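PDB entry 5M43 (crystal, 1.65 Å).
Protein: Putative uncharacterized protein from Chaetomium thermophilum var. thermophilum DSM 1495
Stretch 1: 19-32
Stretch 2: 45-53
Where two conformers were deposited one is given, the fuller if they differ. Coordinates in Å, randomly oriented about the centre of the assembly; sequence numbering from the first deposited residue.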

ATOM      1  N   GLY A  19      15.341   1.854  -0.157  1.00 23.10           N
ATOM      2  CA  GLY A  19      15.049   0.967  -1.284  1.00 20.76           C
ATOM      3  C   GLY A  19      14.270   1.666  -2.370  1.00 22.91           C
ATOM      4  O   GLY A  19      14.556   1.478  -3.557  1.00 24.02           O
ATOM      5  N   ALA A  20      13.332   2.559  -1.977  1.00 20.11           N
ATOM      6  CA  ALA A  20      12.525   3.224  -3.001  1.00 20.99           C
ATOM      7  C   ALA A  20      13.364   4.219  -3.801  1.00 25.17           C
ATOM      8  O   ALA A  20      12.953   4.629  -4.899  1.00 26.58           O
ATOM      9  N   ASN A  21      14.516   4.646  -3.260  1.00 25.24           N
ATOM     10  CA  ASN A  21      15.375   5.546  -4.004  1.00 26.06           C
ATOM     11  C   ASN A  21      16.403   4.828  -4.858  1.00 27.94           C
ATOM     12  O   ASN A  21      17.181   5.501  -5.544  1.00 30.22           O
ATOM     13  N   ARG A  22      16.474   3.501  -4.769  1.00 24.47           N
ATOM     14  CA  ARG A  22      17.516   2.735  -5.465  1.00 25.65           C
ATOM     15  C   ARG A  22      17.028   2.421  -6.896  1.00 26.28           C
ATOM     16  O   ARG A  22      16.163   1.550  -7.115  1.00 24.16           O
ATOM     17  N   ALA A  23      17.590   3.136  -7.879  1.00 26.67           N
ATOM     18  CA  ALA A  23      17.241   2.904  -9.281  1.00 27.59           C
ATOM     19  C   ALA A  23      17.368   1.433  -9.658  1.00 26.20           C
ATOM     20  O   ALA A  23      16.555   0.906 -10.420  1.00 24.63           O
ATOM     21  N   ARG A  24      18.383   0.763  -9.125  0.53 24.76           N
ATOM     22  CA  ARG A  24      18.618  -0.641  -9.448  0.53 22.72           C
ATOM     23  C   ARG A  24      17.436  -1.521  -9.074  0.53 21.61           C
ATOM     24  O   ARG A  24      17.105  -2.469  -9.793  0.53 21.93           O
ATOM     25  N   LEU A  25      16.784  -1.236  -7.946  1.00 20.79           N
ATOM     26  CA  LEU A  25      15.674  -2.065  -7.499  1.00 19.33           C
ATOM     27  C   LEU A  25      14.411  -1.717  -8.258  1.00 20.48           C
ATOM     28  O   LEU A  25      13.589  -2.592  -8.519  1.00 20.69           O
ATOM     29  N   ILE A  26      14.190  -0.419  -8.528  1.00 20.49           N
ATOM     30  CA  ILE A  26      13.065  -0.041  -9.381  1.00 22.44           C
ATOM     31  C   ILE A  26      13.156  -0.784 -10.710  1.00 21.75           C
ATOM     32  O   ILE A  26      12.158  -1.327 -11.213  1.00 22.74           O
ATOM     33  N   LYS A  27      14.358  -0.834 -11.298  1.00 21.82           N
ATOM     34  CA  LYS A  27      14.527  -1.510 -12.592  1.00 22.38           C
ATOM     35  C   LYS A  27      14.393  -3.019 -12.447  1.00 21.59           C
ATOM     36  O   LYS A  27      13.801  -3.674 -13.310  1.00 22.51           O
ATOM     37  N   GLU A  28      14.930  -3.588 -11.347  1.00 20.78           N
ATOM     38  CA  GLU A  28      14.865  -5.047 -11.153  1.00 21.44           C
ATOM     39  C   GLU A  28      13.438  -5.557 -11.119  1.00 18.26           C
ATOM     40  O   GLU A  28      13.117  -6.589 -11.725  1.00 19.22           O
ATOM     41  N   HIS A  29      12.558  -4.826 -10.432  1.00 18.99           N
ATOM     42  CA  HIS A  29      11.176  -5.227 -10.291  1.00 19.27           C
ATOM     43  C   HIS A  29      10.288  -4.595 -11.330  1.00 22.63           C
ATOM     44  O   HIS A  29       9.088  -4.887 -11.308  1.00 22.34           O
ATOM     45  N   ARG A  30      10.845  -3.761 -12.226  1.00 20.53           N
ATOM     46  CA  ARG A  30      10.071  -3.192 -13.347  1.00 22.55           C
ATOM     47  C   ARG A  30       8.929  -2.348 -12.797  1.00 22.43           C
ATOM     48  O   ARG A  30       7.826  -2.316 -13.360  1.00 22.30           O
ATOM     49  N   ILE A  31       9.225  -1.628 -11.732  1.00 21.87           N
ATOM     50  CA  ILE A  31       8.222  -0.778 -11.080  1.00 20.50           C
ATOM     51  C   ILE A  31       7.875   0.405 -11.975  1.00 25.21           C
ATOM     52  O   ILE A  31       8.754   1.095 -12.516  1.00 24.80           O
ATOM     53  N   THR A  32       6.565   0.652 -12.140  1.00 22.43           N
ATOM     54  CA  THR A  32       6.081   1.747 -12.981  1.00 24.72           C
ATOM     55  C   THR A  32       5.382   2.835 -12.185  1.00 25.72           C
ATOM     56  O   THR A  32       5.204   3.963 -12.691  1.00 25.83           O
ATOM     57  N   GLU A  45      15.788  13.123 -12.839  1.00 50.87           N
ATOM     58  CA  GLU A  45      16.997  13.121 -13.654  1.00 53.85           C
ATOM     59  C   GLU A  45      17.601  11.736 -13.807  1.00 49.84           C
ATOM     60  O   GLU A  45      18.510  11.559 -14.629  1.00 49.38           O
ATOM     61  N   ASN A  46      17.142  10.767 -13.028  1.00 46.00           N
ATOM     62  CA  ASN A  46      17.590   9.391 -13.173  1.00 46.23           C
ATOM     63  C   ASN A  46      16.603   8.670 -14.079  1.00 46.34           C
ATOM     64  O   ASN A  46      15.402   8.653 -13.793  1.00 42.31           O
ATOM     65  N   GLU A  47      17.126   8.064 -15.157  1.00 47.03           N
ATOM     66  CA  GLU A  47      16.295   7.385 -16.152  1.00 48.61           C
ATOM     67  C   GLU A  47      15.320   6.410 -15.516  1.00 43.77           C
ATOM     68  O   GLU A  47      14.211   6.218 -16.017  1.00 43.94           O
ATOM     69  N   ALA A  48      15.709   5.777 -14.412  1.00 40.19           N
ATOM     70  CA  ALA A  48      14.833   4.795 -13.783  1.00 36.20           C
ATOM     71  C   ALA A  48      13.561   5.440 -13.266  1.00 32.96           C
ATOM     72  O   ALA A  48      12.517   4.778 -13.151  1.00 34.36           O
ATOM     73  N   PHE A  49      13.627   6.714 -12.897  1.00 34.81           N
ATOM     74  CA  PHE A  49      12.459   7.388 -12.328  1.00 34.72           C
ATOM     75  C   PHE A  49      11.781   8.352 -13.280  1.00 34.78           C
ATOM     76  O   PHE A  49      10.683   8.815 -12.968  1.00 35.74           O
ATOM     77  N   ARG A  50      12.387   8.634 -14.439  1.00 37.12           N
ATOM     78  CA  ARG A  50      11.938   9.744 -15.275  1.00 42.96           C
ATOM     79  C   ARG A  50      10.469   9.615 -15.660  1.00 41.83           C
ATOM     80  O   ARG A  50       9.741  10.625 -15.712  1.00 45.23           O
ATOM     81  N   HIS A  51       9.998   8.397 -15.923  1.00 36.90           N
ATOM     82  CA  HIS A  51       8.610   8.242 -16.352  1.00 40.34           C
ATOM     83  C   HIS A  51       7.728   7.519 -15.335  1.00 36.66           C
ATOM     84  O   HIS A  51       6.621   7.106 -15.683  1.00 37.44           O
ATOM     85  N   VAL A  52       8.180   7.336 -14.095  0.54 33.32           N
ATOM     86  CA  VAL A  52       7.318   6.655 -13.138  0.54 30.52           C
ATOM     87  C   VAL A  52       6.151   7.561 -12.781  0.54 32.07           C
ATOM     88  O   VAL A  52       6.254   8.796 -12.805  0.54 32.64           O
ATOM     89  N   LYS A  53       5.012   6.936 -12.498  1.00 29.57           N
ATOM     90  CA  LYS A  53       3.811   7.635 -12.043  1.00 31.80           C
ATOM     91  C   LYS A  53       3.912   7.716 -10.521  1.00 31.19           C
ATOM     92  O   LYS A  53       4.029   6.682  -9.858  1.00 28.48           O
TER

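The strongest polar tie between the two stretches is a salt bridge at the solvent-facing margin: Lys27 NZ donates to Glu47 OE2 at 2.5 Å, a short charged hydrogen bond. Neither residue aims its CA-to-CB bond at its partner; both leave sideways, and the bend comes later. Lys27 starts with chi1 m, passes an off-well chi2 of 146° and finishes p, p, while Glu47 takes chi1 p and an off-well chi2 of 91°. The lysine's aliphatic part is also used, for Lys27 CD lies 3.8 Å from Ala48 CB, so one long side chain covers the small alanine and carries its charge on to the acid.

At the other end of the contact the tie is made by backbone. Lys53 N donates to Thr32 O at 3.0 Å and nearly straight, with an angle of 171°, and Val52 CA adds a CA-H...O contact to the same Thr32 O at 3.5 Å. Water 1 donates to Thr32 O at 2.8 Å and to His51 O at 3.1 Å, bridging the two stretches through a carbonyl on each. The bond itself uses no side-chain atom, though Val52, chi1 m, is buried here and lays its CB 3.8 Å from Thr32 O; the end of Lys53 leads away, and Thr32, chi1 p, binds through OG1 elsewhere in the structure.

Asn46 works mainly within its own stretch. With chi1 t, its OD1 accepts from Ala48 N at 2.8 Å, capping the weakly bonded helix that follows. Its CA-to-CB bond nevertheless points toward the first stretch, and Asn46 ND2 reaches 3.6 Å from Ala23 CB.

Two alanines meet where the backbones run close. The CA atoms of Ala23 and Ala48 are 5.4 Å apart and their CB atoms touch at 3.6 Å; Ala48 points toward the first stretch, Ala23 sideways. Small residues at both positions leave the intervening space filled by two methyls.

Beside this pair sits Phe49, which has the largest area covered by the opposite stretch. Its CB leaves sideways, but chi1 m and chi2 -86° bring the ring in against Ala20, Asn21, Arg22, Ala23 and Ile26. Ala20 O meets the ring edge near its plane, 3.4 Å from Phe49 CE1, while Ile26 CG1 packs 3.5 Å from that same CE1 and Ala23 CB lies 4.0 Å from Phe49 CE2. Ile26, m at both chi angles, points toward the second stretch and also sets CG2 3.8 Å from Ala48 O. The packing rule is thus one aromatic ring and one branched aliphatic beside an alanine pair, with the charged pair at the margin.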

ATOM      1  CB  ALA A  20      11.353   3.967  -2.354  1.00 21.89           C
ATOM      2  CB  ASN A  21      16.134   6.477  -3.058  1.00 28.69           C
ATOM      3  CG  ASN A  21      15.314   7.626  -2.693  1.00 34.83           C
ATOM      4  OD1 ASN A  21      14.337   7.958  -3.364  1.00 35.22           O
ATOM      5  ND2 ASN A  21      15.701   8.269  -1.647  1.00 35.15           N
ATOM      6  CB  ARG A  22      17.815   1.467  -4.679  1.00 31.04           C
ATOM      7  CG  ARG A  22      19.267   1.135  -4.588  1.00 40.89           C
ATOM      8  CD  ARG A  22      19.581   0.013  -3.560  1.00 42.15           C
ATOM      9  NE  ARG A  22      19.824   0.606  -2.237  1.00 45.48           N
ATOM     10  CZ  ARG A  22      19.179   0.281  -1.111  1.00 45.67           C
ATOM     11  NH1 ARG A  22      18.235  -0.659  -1.089  1.00 42.32           N
ATOM     12  NH2 ARG A  22      19.494   0.899   0.022  1.00 41.58           N
ATOM     13  CB  ALA A  23      18.134   3.743 -10.192  1.00 28.40           C
ATOM     14  CB  ARG A  24      19.879  -1.096  -8.732  0.53 22.22           C
ATOM     15  CG  ARG A  24      20.383  -2.411  -9.254  0.53 22.16           C
ATOM     16  CD  ARG A  24      21.544  -2.917  -8.391  0.53 24.86           C
ATOM     17  NE  ARG A  24      22.734  -2.102  -8.485  0.53 24.85           N
ATOM     18  CZ  ARG A  24      23.675  -2.233  -9.424  0.53 30.86           C
ATOM     19  NH1 ARG A  24      23.551  -3.125 -10.409  0.53 30.85           N
ATOM     20  NH2 ARG A  24      24.754  -1.472  -9.394  0.53 33.09           N
ATOM     21  CB  LEU A  25      15.432  -1.878  -5.983  1.00 19.63           C
ATOM     22  CG  LEU A  25      16.639  -2.225  -5.078  1.00 20.15           C
ATOM     23  CD1 LEU A  25      16.153  -2.202  -3.630  1.00 22.23           C
ATOM     24  CD2 LEU A  25      17.213  -3.588  -5.432  1.00 23.32           C
ATOM     25  CB  ILE A  26      13.107   1.491  -9.570  1.00 24.89           C
ATOM     26  CG1 ILE A  26      12.991   2.249  -8.217  1.00 30.76           C
ATOM     27  CG2 ILE A  26      12.159   1.924 -10.676  1.00 24.48           C
ATOM     28  CD1 ILE A  26      12.003   1.744  -7.227  1.00 30.14           C
ATOM     29  CB  LYS A  27      15.864  -1.144 -13.231  1.00 25.85           C
ATOM     30  CG  LYS A  27      15.878   0.305 -13.779  1.00 35.48           C
ATOM     31  CD  LYS A  27      17.276   0.912 -13.627  1.00 44.12           C
ATOM     32  CE  LYS A  27      18.263   0.308 -14.605  1.00 50.54           C
ATOM     33  NZ  LYS A  27      17.766   0.561 -16.009  1.00 54.60           N
ATOM     34  CB  GLU A  28      15.559  -5.431  -9.838  1.00 17.95           C
ATOM     35  CG  GLU A  28      15.504  -6.945  -9.527  1.00 18.62           C
ATOM     36  CD  GLU A  28      16.125  -7.331  -8.205  1.00 19.74           C
ATOM     37  OE1 GLU A  28      16.558  -6.407  -7.458  1.00 20.58           O
ATOM     38  OE2 GLU A  28      16.178  -8.536  -7.933  1.00 20.72           O
ATOM     39  CB  HIS A  29      10.684  -4.862  -8.866  1.00 17.74           C
ATOM     40  CG  HIS A  29      11.496  -5.544  -7.802  1.00 19.89           C
ATOM     41  ND1 HIS A  29      11.647  -6.917  -7.778  1.00 20.97           N
ATOM     42  CD2 HIS A  29      12.222  -5.057  -6.766  1.00 26.21           C
ATOM     43  CE1 HIS A  29      12.434  -7.246  -6.773  1.00 24.12           C
ATOM     44  NE2 HIS A  29      12.780  -6.146  -6.128  1.00 23.97           N
ATOM     45  CB  ARG A  30       9.547  -4.278 -14.299  1.00 24.19           C
ATOM     46  CG  ARG A  30      10.728  -5.116 -14.963  1.00 24.14           C
ATOM     47  CD  ARG A  30      10.880  -6.460 -14.317  1.00 26.46           C
ATOM     48  NE  ARG A  30       9.749  -7.333 -14.616  1.00 23.78           N
ATOM     49  CZ  ARG A  30       9.575  -7.905 -15.791  1.00 32.60           C
ATOM     50  NH1 ARG A  30      10.468  -7.712 -16.774  1.00 33.59           N
ATOM     51  NH2 ARG A  30       8.492  -8.665 -16.016  1.00 35.50           N
ATOM     52  CB  ILE A  31       8.746  -0.324  -9.701  1.00 21.18           C
ATOM     53  CG1 ILE A  31       8.685  -1.527  -8.761  1.00 21.10           C
ATOM     54  CG2 ILE A  31       7.934   0.887  -9.129  1.00 23.62           C
ATOM     55  CD1 ILE A  31       9.667  -1.494  -7.561  1.00 22.48           C
ATOM     56  CB  THR A  32       5.089   1.203 -14.024  1.00 23.97           C
ATOM     57  OG1 THR A  32       4.011   0.526 -13.355  1.00 25.44           O
ATOM     58  CG2 THR A  32       5.748   0.221 -14.980  1.00 24.83           C
ATOM     59  CB  GLU A  45      18.040  14.065 -13.059  1.00 59.11           C
ATOM     60  CG  GLU A  45      17.441  15.331 -12.544  1.00 63.88           C
ATOM     61  CD  GLU A  45      17.233  16.319 -13.655  1.00 71.40           C
ATOM     62  OE1 GLU A  45      18.137  16.432 -14.511  1.00 75.35           O
ATOM     63  OE2 GLU A  45      16.152  16.960 -13.685  1.00 74.39           O
ATOM     64  CB  ASN A  46      17.692   8.708 -11.809  1.00 44.75           C
ATOM     65  CG  ASN A  46      18.274   7.318 -11.893  1.00 47.08           C
ATOM     66  OD1 ASN A  46      17.878   6.501 -12.738  1.00 43.29           O
ATOM     67  ND2 ASN A  46      19.242   7.037 -11.018  1.00 49.70           N
ATOM     68  CB  GLU A  47      17.187   6.653 -17.167  1.00 55.78           C
ATOM     69  CG  GLU A  47      17.967   5.444 -16.585  1.00 60.71           C
ATOM     70  CD  GLU A  47      17.231   4.100 -16.689  1.00 63.14           C
ATOM     71  OE1 GLU A  47      16.108   4.053 -17.233  1.00 63.44           O
ATOM     72  OE2 GLU A  47      17.791   3.078 -16.220  1.00 63.93           O
ATOM     73  CB  ALA A  48      15.563   4.117 -12.619  1.00 33.59           C
ATOM     74  CB  PHE A  49      12.850   8.146 -11.045  1.00 34.60           C
ATOM     75  CG  PHE A  49      13.360   7.238  -9.935  1.00 30.50           C
ATOM     76  CD1 PHE A  49      12.462   6.636  -9.064  1.00 30.09           C
ATOM     77  CD2 PHE A  49      14.732   6.979  -9.778  1.00 31.12           C
ATOM     78  CE1 PHE A  49      12.902   5.763  -8.057  1.00 26.47           C
ATOM     79  CE2 PHE A  49      15.184   6.118  -8.772  1.00 28.92           C
ATOM     80  CZ  PHE A  49      14.278   5.522  -7.884  1.00 25.39           C
ATOM     81  CB  ARG A  50      12.811   9.830 -16.521  1.00 49.19           C
ATOM     82  CG  ARG A  50      12.193  10.645 -17.658  1.00 57.20           C
ATOM     83  CD  ARG A  50      13.252  11.021 -18.681  1.00 63.33           C
ATOM     84  NE  ARG A  50      14.220  11.957 -18.109  1.00 67.72           N
ATOM     85  CZ  ARG A  50      14.013  13.269 -17.986  1.00 71.16           C
ATOM     86  NH1 ARG A  50      12.872  13.812 -18.397  1.00 72.79           N
ATOM     87  NH2 ARG A  50      14.946  14.047 -17.448  1.00 73.13           N
ATOM     88  CB  HIS A  51       8.564   7.524 -17.707  1.00 45.12           C
ATOM     89  CG  HIS A  51       9.279   8.264 -18.807  1.00 49.56           C
ATOM     90  ND1 HIS A  51       8.752   9.379 -19.429  1.00 52.01           N
ATOM     91  CD2 HIS A  51      10.495   8.060 -19.375  1.00 51.70           C
ATOM     92  CE1 HIS A  51       9.606   9.820 -20.335  1.00 54.23           C
ATOM     93  NE2 HIS A  51      10.673   9.041 -20.321  1.00 53.38           N
ATOM     94  CB  VAL A  52       8.096   6.212 -11.883  0.54 29.99           C
ATOM     95  CG1 VAL A  52       9.292   5.335 -12.303  0.54 31.43           C
ATOM     96  CG2 VAL A  52       8.514   7.415 -11.071  0.54 29.72           C
ATOM     97  CB  LYS A  53       2.564   6.875 -12.501  1.00 33.84           C
ATOM     98  CG  LYS A  53       1.232   7.535 -12.115  1.00 40.61           C
ATOM     99  CD  LYS A  53       0.944   8.714 -12.988  1.00 48.09           C
ATOM    100  CE  LYS A  53      -0.490   9.208 -12.766  1.00 50.80           C
ATOM    101  NZ  LYS A  53      -0.681  10.587 -13.344  1.00 56.10           N
TER
HETATM  102  O   HOH W   1       4.813   4.560 -15.403  1.00 52.28           O